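Local coordinates for serpin-ZX (Arabidopsis thaliana, PDB 3LE2), which inhibits target proteases, including metacaspase-9 and the cell-death-promoting RD21A, by offering a reactive centre loop whose cleavage traps the enzyme in a stable covalent complex, at residues 187-193 against 202-207; 106-112 against 310-314; 217-223 against 262-268. The contacts are given in a common frame with arbitrary orientation. Residues are numbered along the deposited sequence.

Contact 1: residues 187-193 against 202-207; sequences LTQEGEF and TAPFMT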
loop_
_atom_site.group_PDB
_atom_site.type_symbol
_atom_site.label_atom_id
_atom_site.label_comp_id
_atom_site.label_asym_id
_atom_site.label_seq_id
_atom_site.Cartn_x
_atom_site.Cartn_y
_atom_site.Cartn_z
ATOM N N LEU A 187 11.928 -13.434 23.770
ATOM C CA LEU A 187 13.186 -13.436 23.021
ATOM C C LEU A 187 13.555 -12.077 22.433
ATOM O O LEU A 187 14.706 -11.834 22.070
ATOM C CB LEU A 187 13.141 -14.473 21.900
ATOM C CG LEU A 187 13.076 -15.934 22.345
ATOM C CD1 LEU A 187 13.062 -16.880 21.144
ATOM C CD2 LEU A 187 14.252 -16.235 23.253
ATOM N N THR A 188 12.575 -11.195 22.329
ATOM C CA THR A 188 12.834 -9.845 21.860
ATOM C C THR A 188 13.883 -9.181 22.751
ATOM O O THR A 188 13.776 -9.224 23.974
ATOM C CB THR A 188 11.553 -9.017 21.867
ATOM O OG1 THR A 188 10.551 -9.694 21.101
ATOM C CG2 THR A 188 11.806 -7.624 21.295
ATOM N N GLN A 189 14.895 -8.575 22.138
ATOM C CA GLN A 189 15.975 -7.938 22.884
ATOM C C GLN A 189 16.371 -6.641 22.194
ATOM O O GLN A 189 16.134 -6.478 20.999
ATOM C CB GLN A 189 17.189 -8.873 22.980
ATOM C CG GLN A 189 16.922 -10.198 23.717
ATOM C CD GLN A 189 16.588 -10.013 25.204
ATOM O OE1 GLN A 189 17.119 -9.118 25.872
ATOM N NE2 GLN A 189 15.711 -10.872 25.726
ATOM N N GLU A 190 16.964 -5.716 22.941
ATOM C CA GLU A 190 17.450 -4.469 22.356
ATOM C C GLU A 190 18.645 -4.751 21.448
ATOM O O GLU A 190 19.362 -5.735 21.645
ATOM C CB GLU A 190 17.828 -3.454 23.446
ATOM C CG GLU A 190 16.675 -3.055 24.357
ATOM C CD GLU A 190 15.488 -2.473 23.600
ATOM O OE1 GLU A 190 15.542 -1.292 23.191
ATOM O OE2 GLU A 190 14.488 -3.199 23.425
ATOM N N GLY A 191 18.846 -3.893 20.448
ATOM C CA GLY A 191 19.912 -4.069 19.472
ATOM C C GLY A 191 20.122 -2.815 18.637
ATOM O O GLY A 191 19.287 -1.924 18.637
ATOM N N GLU A 192 21.234 -2.745 17.918
ATOM C CA GLU A 192 21.562 -1.555 17.140
ATOM C C GLU A 192 20.976 -1.564 15.724
ATOM O O GLU A 192 21.183 -2.506 14.955
ATOM C CB GLU A 192 23.084 -1.361 17.076
ATOM C CG GLU A 192 23.728 -1.079 18.445
ATOM C CD GLU A 192 23.029 0.049 19.226
ATOM O OE1 GLU A 192 23.185 1.233 18.845
ATOM O OE2 GLU A 192 22.332 -0.241 20.229
ATOM N N PHE A 193 20.244 -0.509 15.387
ATOM C CA PHE A 193 19.799 -0.294 14.016
ATOM C C PHE A 193 20.685 0.790 13.398
ATOM O O PHE A 193 20.945 1.823 14.020
ATOM C CB PHE A 193 18.322 0.116 13.983
ATOM C CG PHE A 193 17.750 0.218 12.594
ATOM C CD1 PHE A 193 17.070 -0.850 12.026
ATOM C CD2 PHE A 193 17.899 1.378 11.854
ATOM C CE1 PHE A 193 16.557 -0.754 10.757
ATOM C CE2 PHE A 193 17.386 1.477 10.580
ATOM C CZ PHE A 193 16.718 0.415 10.028
ATOM N N THR A 202 19.294 2.314 19.401
ATOM C CA THR A 202 18.954 1.062 20.075
ATOM C C THR A 202 17.460 0.784 19.973
ATOM O O THR A 202 16.637 1.638 20.300
ATOM C CB THR A 202 19.368 1.089 21.559
ATOM O OG1 THR A 202 20.786 1.259 21.649
ATOM C CG2 THR A 202 18.987 -0.210 22.242
ATOM N N ALA A 203 17.108 -0.415 19.526
ATOM C CA ALA A 203 15.716 -0.739 19.250
ATOM C C ALA A 203 15.402 -2.218 19.523
ATOM O O ALA A 203 16.300 -3.064 19.496
ATOM C CB ALA A 203 15.378 -0.366 17.800
ATOM N N PRO A 204 14.126 -2.530 19.804
ATOM C CA PRO A 204 13.691 -3.919 20.009
ATOM C C PRO A 204 13.721 -4.742 18.706
ATOM O O PRO A 204 13.026 -4.410 17.742
ATOM C CB PRO A 204 12.235 -3.779 20.499
ATOM C CG PRO A 204 11.964 -2.304 20.630
ATOM C CD PRO A 204 13.014 -1.566 19.892
ATOM N N PHE A 205 14.526 -5.798 18.684
ATOM C CA PHE A 205 14.550 -6.745 17.580
ATOM C C PHE A 205 13.923 -8.071 17.997
ATOM O O PHE A 205 14.343 -8.674 18.986
ATOM C CB PHE A 205 15.984 -7.021 17.135
ATOM C CG PHE A 205 16.587 -5.939 16.278
ATOM C CD1 PHE A 205 16.436 -5.964 14.900
ATOM C CD2 PHE A 205 17.333 -4.919 16.847
ATOM C CE1 PHE A 205 17.010 -4.998 14.102
ATOM C CE2 PHE A 205 17.912 -3.931 16.048
ATOM C CZ PHE A 205 17.748 -3.973 14.672
ATOM N N MET A 206 12.930 -8.526 17.237
ATOM C CA MET A 206 12.359 -9.849 17.441
ATOM C C MET A 206 13.297 -10.900 16.860
ATOM O O MET A 206 14.047 -10.624 15.923
ATOM C CB MET A 206 10.998 -9.943 16.757
ATOM C CG MET A 206 10.070 -8.807 17.099
ATOM S SD MET A 206 8.426 -9.015 16.410
ATOM C CE MET A 206 8.807 -9.229 14.674
ATOM N N THR A 207 13.260 -12.105 17.418
ATOM C CA THR A 207 14.072 -13.199 16.898
ATOM C C THR A 207 13.332 -14.523 16.948
ATOM O O THR A 207 12.255 -14.627 17.542
ATOM C CB THR A 207 15.410 -13.352 17.644
ATOM O OG1 THR A 207 16.260 -14.240 16.909
ATOM C CG2 THR A 207 15.183 -13.905 19.047
HETATM O O HOH W 1 11.261 -12.390 19.563
HETATM O O HOH W 2 14.397 0.799 22.406
#

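Contact 2: residues 106-112 against 310-314; sequences LSFKPSF and TEMVE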
loop_
_atom_site.group_PDB
_atom_site.type_symbol
_atom_site.label_atom_id
_atom_site.label_comp_id
_atom_site.label_asym_id
_atom_site.label_seq_id
_atom_site.Cartn_x
_atom_site.Cartn_y
_atom_site.Cartn_z
ATOM N N LEU A 106 -20.474 22.951 -7.701
ATOM C CA LEU A 106 -20.568 21.909 -8.702
ATOM C C LEU A 106 -21.442 20.785 -8.179
ATOM O O LEU A 106 -21.902 20.814 -7.035
ATOM C CB LEU A 106 -19.180 21.375 -9.050
ATOM C CG LEU A 106 -18.180 22.440 -9.509
ATOM C CD1 LEU A 106 -16.744 21.975 -9.354
ATOM C CD2 LEU A 106 -18.467 22.834 -10.935
ATOM N N SER A 107 -21.678 19.803 -9.040
ATOM C CA SER A 107 -22.463 18.632 -8.695
ATOM C C SER A 107 -22.082 17.503 -9.646
ATOM O O SER A 107 -21.833 17.739 -10.826
ATOM C CB SER A 107 -23.960 18.947 -8.770
ATOM O OG SER A 107 -24.231 19.879 -9.799
ATOM N N PHE A 108 -22.007 16.286 -9.120
ATOM C CA PHE A 108 -21.642 15.131 -9.922
ATOM C C PHE A 108 -22.831 14.743 -10.766
ATOM O O PHE A 108 -23.968 14.960 -10.359
ATOM C CB PHE A 108 -21.251 13.947 -9.030
ATOM C CG PHE A 108 -20.077 14.220 -8.135
ATOM C CD1 PHE A 108 -18.796 14.318 -8.656
ATOM C CD2 PHE A 108 -20.250 14.372 -6.768
ATOM C CE1 PHE A 108 -17.700 14.575 -7.825
ATOM C CE2 PHE A 108 -19.164 14.629 -5.930
ATOM C CZ PHE A 108 -17.887 14.729 -6.458
ATOM N N LYS A 109 -22.572 14.184 -11.944
ATOM C CA LYS A 109 -23.627 13.561 -12.723
ATOM C C LYS A 109 -24.175 12.440 -11.876
ATOM O O LYS A 109 -23.411 11.615 -11.385
ATOM C CB LYS A 109 -23.086 12.970 -14.025
ATOM C CG LYS A 109 -22.827 13.983 -15.113
ATOM C CD LYS A 109 -22.524 13.312 -16.450
ATOM C CE LYS A 109 -22.242 14.354 -17.534
ATOM N NZ LYS A 109 -22.108 13.749 -18.891
ATOM N N PRO A 110 -25.501 12.400 -11.702
ATOM C CA PRO A 110 -26.138 11.333 -10.925
ATOM C C PRO A 110 -25.563 9.972 -11.285
ATOM O O PRO A 110 -25.331 9.147 -10.399
ATOM C CB PRO A 110 -27.596 11.417 -11.361
ATOM C CG PRO A 110 -27.789 12.861 -11.671
ATOM C CD PRO A 110 -26.485 13.339 -12.265
ATOM N N SER A 111 -25.333 9.757 -12.577
ATOM C CA SER A 111 -24.806 8.494 -13.079
ATOM C C SER A 111 -23.426 8.182 -12.501
ATOM O O SER A 111 -23.169 7.064 -12.052
ATOM C CB SER A 111 -24.747 8.520 -14.608
ATOM O OG SER A 111 -24.230 9.752 -15.080
ATOM N N PHE A 112 -22.543 9.178 -12.525
ATOM C CA PHE A 112 -21.228 9.074 -11.900
ATOM C C PHE A 112 -21.350 8.679 -10.421
ATOM O O PHE A 112 -20.586 7.846 -9.928
ATOM C CB PHE A 112 -20.469 10.397 -12.064
ATOM C CG PHE A 112 -19.078 10.379 -11.499
ATOM C CD1 PHE A 112 -18.036 9.806 -12.206
ATOM C CD2 PHE A 112 -18.812 10.940 -10.261
ATOM C CE1 PHE A 112 -16.753 9.784 -11.690
ATOM C CE2 PHE A 112 -17.535 10.923 -9.740
ATOM C CZ PHE A 112 -16.501 10.342 -10.456
ATOM N N THR A 310 -14.719 16.026 -17.885
ATOM C CA THR A 310 -15.973 16.420 -18.504
ATOM C C THR A 310 -17.072 15.386 -18.294
ATOM O O THR A 310 -18.243 15.652 -18.562
ATOM C CB THR A 310 -15.772 16.686 -20.008
ATOM O OG1 THR A 310 -15.102 15.569 -20.610
ATOM C CG2 THR A 310 -14.926 17.936 -20.209
ATOM N N GLU A 311 -16.695 14.213 -17.798
ATOM C CA GLU A 311 -17.670 13.161 -17.522
ATOM C C GLU A 311 -18.003 13.030 -16.035
ATOM O O GLU A 311 -18.624 12.062 -15.609
ATOM C CB GLU A 311 -17.167 11.816 -18.058
ATOM C CG GLU A 311 -16.949 11.796 -19.570
ATOM C CD GLU A 311 -18.129 12.379 -20.333
ATOM O OE1 GLU A 311 -19.262 11.858 -20.188
ATOM O OE2 GLU A 311 -17.917 13.363 -21.073
ATOM N N MET A 312 -17.599 14.003 -15.238
ATOM C CA MET A 312 -17.757 13.856 -13.801
ATOM C C MET A 312 -18.884 14.738 -13.240
ATOM O O MET A 312 -19.665 14.310 -12.379
ATOM C CB MET A 312 -16.426 14.148 -13.125
ATOM C CG MET A 312 -16.292 13.588 -11.734
ATOM S SD MET A 312 -14.664 13.989 -11.071
ATOM C CE MET A 312 -13.621 12.782 -11.907
ATOM N N VAL A 313 -18.974 15.964 -13.744
ATOM C CA VAL A 313 -19.983 16.916 -13.280
ATOM C C VAL A 313 -21.106 17.107 -14.293
ATOM O O VAL A 313 -21.206 16.363 -15.272
ATOM C CB VAL A 313 -19.364 18.283 -12.975
ATOM C CG1 VAL A 313 -18.502 18.199 -11.734
ATOM C CG2 VAL A 313 -18.559 18.767 -14.166
ATOM N N GLU A 314 -21.949 18.107 -14.060
ATOM C CA GLU A 314 -23.122 18.309 -14.907
ATOM C C GLU A 314 -22.993 19.493 -15.870
ATOM O O GLU A 314 -23.450 19.421 -17.013
ATOM C CB GLU A 314 -24.382 18.429 -14.049
ATOM C CG GLU A 314 -24.695 17.158 -13.274
ATOM C CD GLU A 314 -25.910 17.288 -12.376
ATOM O OE1 GLU A 314 -25.847 18.052 -11.386
ATOM O OE2 GLU A 314 -26.927 16.615 -12.655
#

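Contact 3: residues 217-223 against 262-268; sequences YDGFKVL and FLDNHIP. With SO4 (sulfate ion), chain B.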
loop_
_atom_site.group_PDB
_atom_site.type_symbol
_atom_site.label_atom_id
_atom_site.label_comp_id
_atom_site.label_asym_id
_atom_site.label_seq_id
_atom_site.Cartn_x
_atom_site.Cartn_y
_atom_site.Cartn_z
ATOM N N TYR A 217 19.856 -13.260 -2.854
ATOM C CA TYR A 217 20.093 -12.897 -4.226
ATOM C C TYR A 217 21.384 -12.063 -4.297
ATOM O O TYR A 217 22.065 -11.862 -3.293
ATOM C CB TYR A 217 18.896 -12.106 -4.758
ATOM C CG TYR A 217 17.590 -12.863 -4.663
ATOM C CD1 TYR A 217 17.223 -13.779 -5.646
ATOM C CD2 TYR A 217 16.728 -12.670 -3.599
ATOM C CE1 TYR A 217 16.033 -14.474 -5.567
ATOM C CE2 TYR A 217 15.537 -13.368 -3.507
ATOM C CZ TYR A 217 15.191 -14.270 -4.497
ATOM O OH TYR A 217 14.000 -14.970 -4.422
ATOM N N ASP A 218 21.724 -11.589 -5.486
ATOM C CA ASP A 218 22.929 -10.810 -5.657
ATOM C C ASP A 218 22.724 -9.405 -5.063
ATOM O O ASP A 218 22.097 -8.543 -5.679
ATOM C CB ASP A 218 23.285 -10.750 -7.151
ATOM C CG ASP A 218 24.606 -10.044 -7.419
ATOM O OD1 ASP A 218 25.298 -9.689 -6.438
ATOM O OD2 ASP A 218 24.947 -9.853 -8.611
ATOM N N GLY A 219 23.227 -9.196 -3.853
ATOM C CA GLY A 219 23.183 -7.888 -3.220
ATOM C C GLY A 219 22.107 -7.671 -2.168
ATOM O O GLY A 219 22.063 -6.609 -1.535
ATOM N N PHE A 220 21.228 -8.655 -1.985
ATOM C CA PHE A 220 20.122 -8.509 -1.045
ATOM C C PHE A 220 19.503 -9.832 -0.670
ATOM O O PHE A 220 19.821 -10.863 -1.243
ATOM C CB PHE A 220 19.036 -7.597 -1.616
ATOM C CG PHE A 220 18.420 -8.103 -2.892
ATOM C CD1 PHE A 220 19.057 -7.910 -4.117
ATOM C CD2 PHE A 220 17.197 -8.766 -2.877
ATOM C CE1 PHE A 220 18.481 -8.373 -5.301
ATOM C CE2 PHE A 220 16.620 -9.240 -4.066
ATOM C CZ PHE A 220 17.259 -9.030 -5.270
ATOM N N LYS A 221 18.613 -9.789 0.311
ATOM C CA LYS A 221 17.855 -10.958 0.705
ATOM C C LYS A 221 16.378 -10.622 0.827
ATOM O O LYS A 221 16.004 -9.455 0.977
ATOM C CB LYS A 221 18.381 -11.509 2.015
ATOM C CG LYS A 221 19.786 -12.055 1.919
ATOM C CD LYS A 221 20.342 -12.294 3.310
ATOM C CE LYS A 221 21.842 -12.428 3.276
ATOM N NZ LYS A 221 22.347 -12.756 4.636
ATOM N N VAL A 222 15.538 -11.646 0.733
ATOM C CA VAL A 222 14.110 -11.460 0.927
ATOM C C VAL A 222 13.548 -12.424 1.964
ATOM O O VAL A 222 13.857 -13.621 1.951
ATOM C CB VAL A 222 13.329 -11.610 -0.377
ATOM C CG1 VAL A 222 11.840 -11.352 -0.128
ATOM C CG2 VAL A 222 13.879 -10.654 -1.425
ATOM N N LEU A 223 12.743 -11.880 2.877
ATOM C CA LEU A 223 12.049 -12.681 3.881
ATOM C C LEU A 223 10.547 -12.549 3.672
ATOM O O LEU A 223 10.050 -11.449 3.460
ATOM C CB LEU A 223 12.419 -12.226 5.289
ATOM C CG LEU A 223 11.446 -12.650 6.395
ATOM C CD1 LEU A 223 11.552 -14.131 6.702
ATOM C CD2 LEU A 223 11.691 -11.824 7.646
ATOM N N PHE A 262 9.893 -7.851 -11.215
ATOM C CA PHE A 262 10.764 -8.088 -10.059
ATOM C C PHE A 262 10.059 -8.751 -8.871
ATOM O O PHE A 262 10.579 -9.708 -8.290
ATOM C CB PHE A 262 11.429 -6.810 -9.556
ATOM C CG PHE A 262 12.258 -7.034 -8.325
ATOM C CD1 PHE A 262 13.624 -7.254 -8.424
ATOM C CD2 PHE A 262 11.667 -7.071 -7.071
ATOM C CE1 PHE A 262 14.380 -7.490 -7.296
ATOM C CE2 PHE A 262 12.421 -7.314 -5.942
ATOM C CZ PHE A 262 13.783 -7.521 -6.055
ATOM N N LEU A 263 8.896 -8.223 -8.490
ATOM C CA LEU A 263 8.166 -8.783 -7.355
ATOM C C LEU A 263 7.745 -10.239 -7.573
ATOM O O LEU A 263 7.861 -11.053 -6.670
ATOM C CB LEU A 263 6.950 -7.923 -6.987
ATOM C CG LEU A 263 7.235 -6.559 -6.357
ATOM C CD1 LEU A 263 5.937 -5.782 -6.094
ATOM C CD2 LEU A 263 8.023 -6.716 -5.079
ATOM N N ASP A 264 7.244 -10.558 -8.761
ATOM C CA ASP A 264 6.815 -11.916 -9.067
ATOM C C ASP A 264 7.971 -12.902 -8.910
ATOM O O ASP A 264 7.760 -14.104 -8.720
ATOM C CB ASP A 264 6.293 -12.012 -10.517
ATOM C CG ASP A 264 5.433 -10.813 -10.923
ATOM O OD1 ASP A 264 4.269 -11.015 -11.338
ATOM O OD2 ASP A 264 5.923 -9.667 -10.842
ATOM N N ASN A 265 9.195 -12.398 -9.009
ATOM C CA ASN A 265 10.353 -13.288 -9.112
ATOM C C ASN A 265 11.201 -13.396 -7.848
ATOM O O ASN A 265 12.217 -14.092 -7.841
ATOM C CB ASN A 265 11.225 -12.882 -10.300
ATOM C CG ASN A 265 10.679 -13.396 -11.635
ATOM O OD1 ASN A 265 11.073 -14.466 -12.093
ATOM N ND2 ASN A 265 9.788 -12.627 -12.267
ATOM N N HIS A 266 10.776 -12.713 -6.785
ATOM C CA HIS A 266 11.522 -12.688 -5.521
ATOM C C HIS A 266 10.620 -13.012 -4.332
ATOM O O HIS A 266 10.518 -12.235 -3.378
ATOM C CB HIS A 266 12.249 -11.346 -5.359
ATOM C CG HIS A 266 13.304 -11.138 -6.398
ATOM N ND1 HIS A 266 13.019 -10.664 -7.661
ATOM C CD2 HIS A 266 14.631 -11.417 -6.392
ATOM C CE1 HIS A 266 14.132 -10.629 -8.377
ATOM N NE2 HIS A 266 15.122 -11.079 -7.630
ATOM N N ILE A 267 9.956 -14.164 -4.437
ATOM C CA ILE A 267 9.059 -14.699 -3.421
ATOM C C ILE A 267 9.672 -15.996 -2.882
ATOM O O ILE A 267 9.704 -17.020 -3.579
ATOM C CB ILE A 267 7.662 -14.989 -4.023
ATOM C CG1 ILE A 267 6.973 -13.694 -4.424
ATOM C CG2 ILE A 267 6.751 -15.728 -3.036
ATOM C CD1 ILE A 267 5.670 -13.929 -5.160
ATOM N N PRO A 268 10.193 -15.951 -1.647
ATOM C CA PRO A 268 10.853 -17.142 -1.104
ATOM C C PRO A 268 9.793 -18.171 -0.788
ATOM O O PRO A 268 8.882 -17.862 -0.028
ATOM C CB PRO A 268 11.474 -16.650 0.213
ATOM C CG PRO A 268 11.161 -15.182 0.317
ATOM C CD PRO A 268 10.106 -14.848 -0.669
HETATM S S SO4 B . 20.534 -13.002 -8.585
HETATM O O1 SO4 B . 19.443 -13.246 -9.531
HETATM O O2 SO4 B . 20.346 -11.671 -7.983
HETATM O O3 SO4 B . 20.557 -14.005 -7.512
HETATM O O4 SO4 B . 21.786 -13.096 -9.344
#

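Contact 1: residues 187-193 against 202-207
Phe205 turns its ring across the backbone of Gly191, the ring edge meeting the carbonyl (Phe205 CE2 to Gly191 O 3.6 Å), with its CZ 4.1 Å from Phe193 CD1. The glycine makes this possible: a beta carbon there would sit only 2.9 Å from Phe205 CD2. Beneath the side chains runs a strongly twisted antiparallel pairing. Gln189 and Phe205 bond in both directions (Gln189 N to Phe205 O 3.2 Å, Phe205 N to Gln189 O 2.9 Å). Ala203 N meets Gly191 O at 2.8 Å; the return bond, Gly191 N to Ala203 O, is weak (2.8 Å). The face carrying Glu190, Glu192, Thr202 and Pro204 is mostly polar: Thr202 OG1 donates to Glu192 OE2 at 2.6 Å, and water 2 links Glu190 OE1 to Thr202 O. Water 1 joins Thr188 OG1, which also bonds Glu337, to Thr207 N. With Pro204 and Met206 bonding Lys281 and Ile279 on its other edge, strand 200-207 sits between two partners in the hairpin that ends sheet C of the serpin fold.

Contact 2: residues 106-112 against 310-314
This is a loop-to-loop contact at one end of the strands of the large central sheet, where the connection from strand 93-103 into helix 110-119 meets the irregular run between helices 291-296 and 316-319. The backbones touch in a single bridge, Phe108 with Val313 (Phe108 CA to Val313 CA 4.1 Å), and one good main-chain bond, Lys109 N to Met312 O at 2.9 Å. Lys109 holds the N-cap position of the helix, so the bond ties the start of that helix to residues some two hundred positions further along the chain. In the serpin fold both loops pack on central sheet A: Phe108 and Met312 rest on Leu167 of strand 167-176, Phe108 and Val313 on Ile102 of strand 93-103. Met312 touches two aromatic rings. Its CG lies over the face of Phe112, 3.6 Å from the ring centroid, in a CH-pi contact, and comes within 4.0 Å of Phe108 CD1; its SD makes an oblique Met-aromatic approach to Phe112, 4.8 Å from the centroid. Polar links line the solvent-facing side, where Ser107 OG donates to Glu314 OE1 at 2.9 Å and Lys109 NZ forms a long salt bridge with Glu311 OE1 at 3.7 Å.

Contact 3: residues 217-223 against 262-268
Aromatic contacts dominate here, and no hydrogen bond crosses between residues 217-223 and 262-268. His266 directs its ring edge at the face of Tyr217, a T-shaped pair with centroids 4.4 Å apart and planes at 64°; the closest atoms, Tyr217 CE1 and His266 CD2, are 3.5 Å apart. Phe220 extends the cluster. Its CZ lies 3.7 Å from His266 CD2 and 3.8 Å from Phe262 CE1, although in both pairs the rings meet obliquely. Behind this cluster, Phe220 also rests on Leu252 and Lys255, and Phe262 on Ile256, all three from helix 249-258.

Hydrogen bonds act within each segment, setting up the surfaces that meet. His266 ND1 donates to Phe262 O at 2.7 Å, which fixes the imidazole, and Asn265 N bonds the same Phe262 O at 3.1 Å. In the other segment Tyr217 N bonds Phe220 O at 2.9 Å across the tight turn of a beta hairpin, with Gly219 at a positive phi that suits glycine. This hairpin, formed by strands 212-217 and 220-226, belongs to sheet B of the serpin fold, and the contact presses its turn end against the link from helix 249-258 to strand 271-274.

Aliphatic packing takes over further along: Val222 CG1 lies 3.9 Å from Pro268 CG. Carbonyls add van der Waals contacts, His266 O to Val222 CG1 (3.6 Å) and Val222 O to Pro268 CG (3.5 Å). At the exposed turn a sulfate ion, probably from the crystallisation liquor, accepts a bond on O2 from Asp218 N at 2.9 Å.

Contact 3 lies nearest the chain's centre, about 19 Å from it, and is made mostly of buried aromatic and apolar side chains, with no hydrogen bond between its segments. Contacts 1 and 2 lie farther out, their centres about 26 Å and 29 Å away, and carry carboxylate-hydroxyl pairs at exposed positions; contact 1 adds strand pairing within a local hairpin, contact 2 a single backbone bond beside an apolar middle. No two contacts share a strand or helix, though contacts 1 and 3 reach the same extended sheet system, their nearest atoms about 8 Å apart. Contact 2 lies across the chain's centre from both, and its sequence separation, by far the greatest, spans both other contacts.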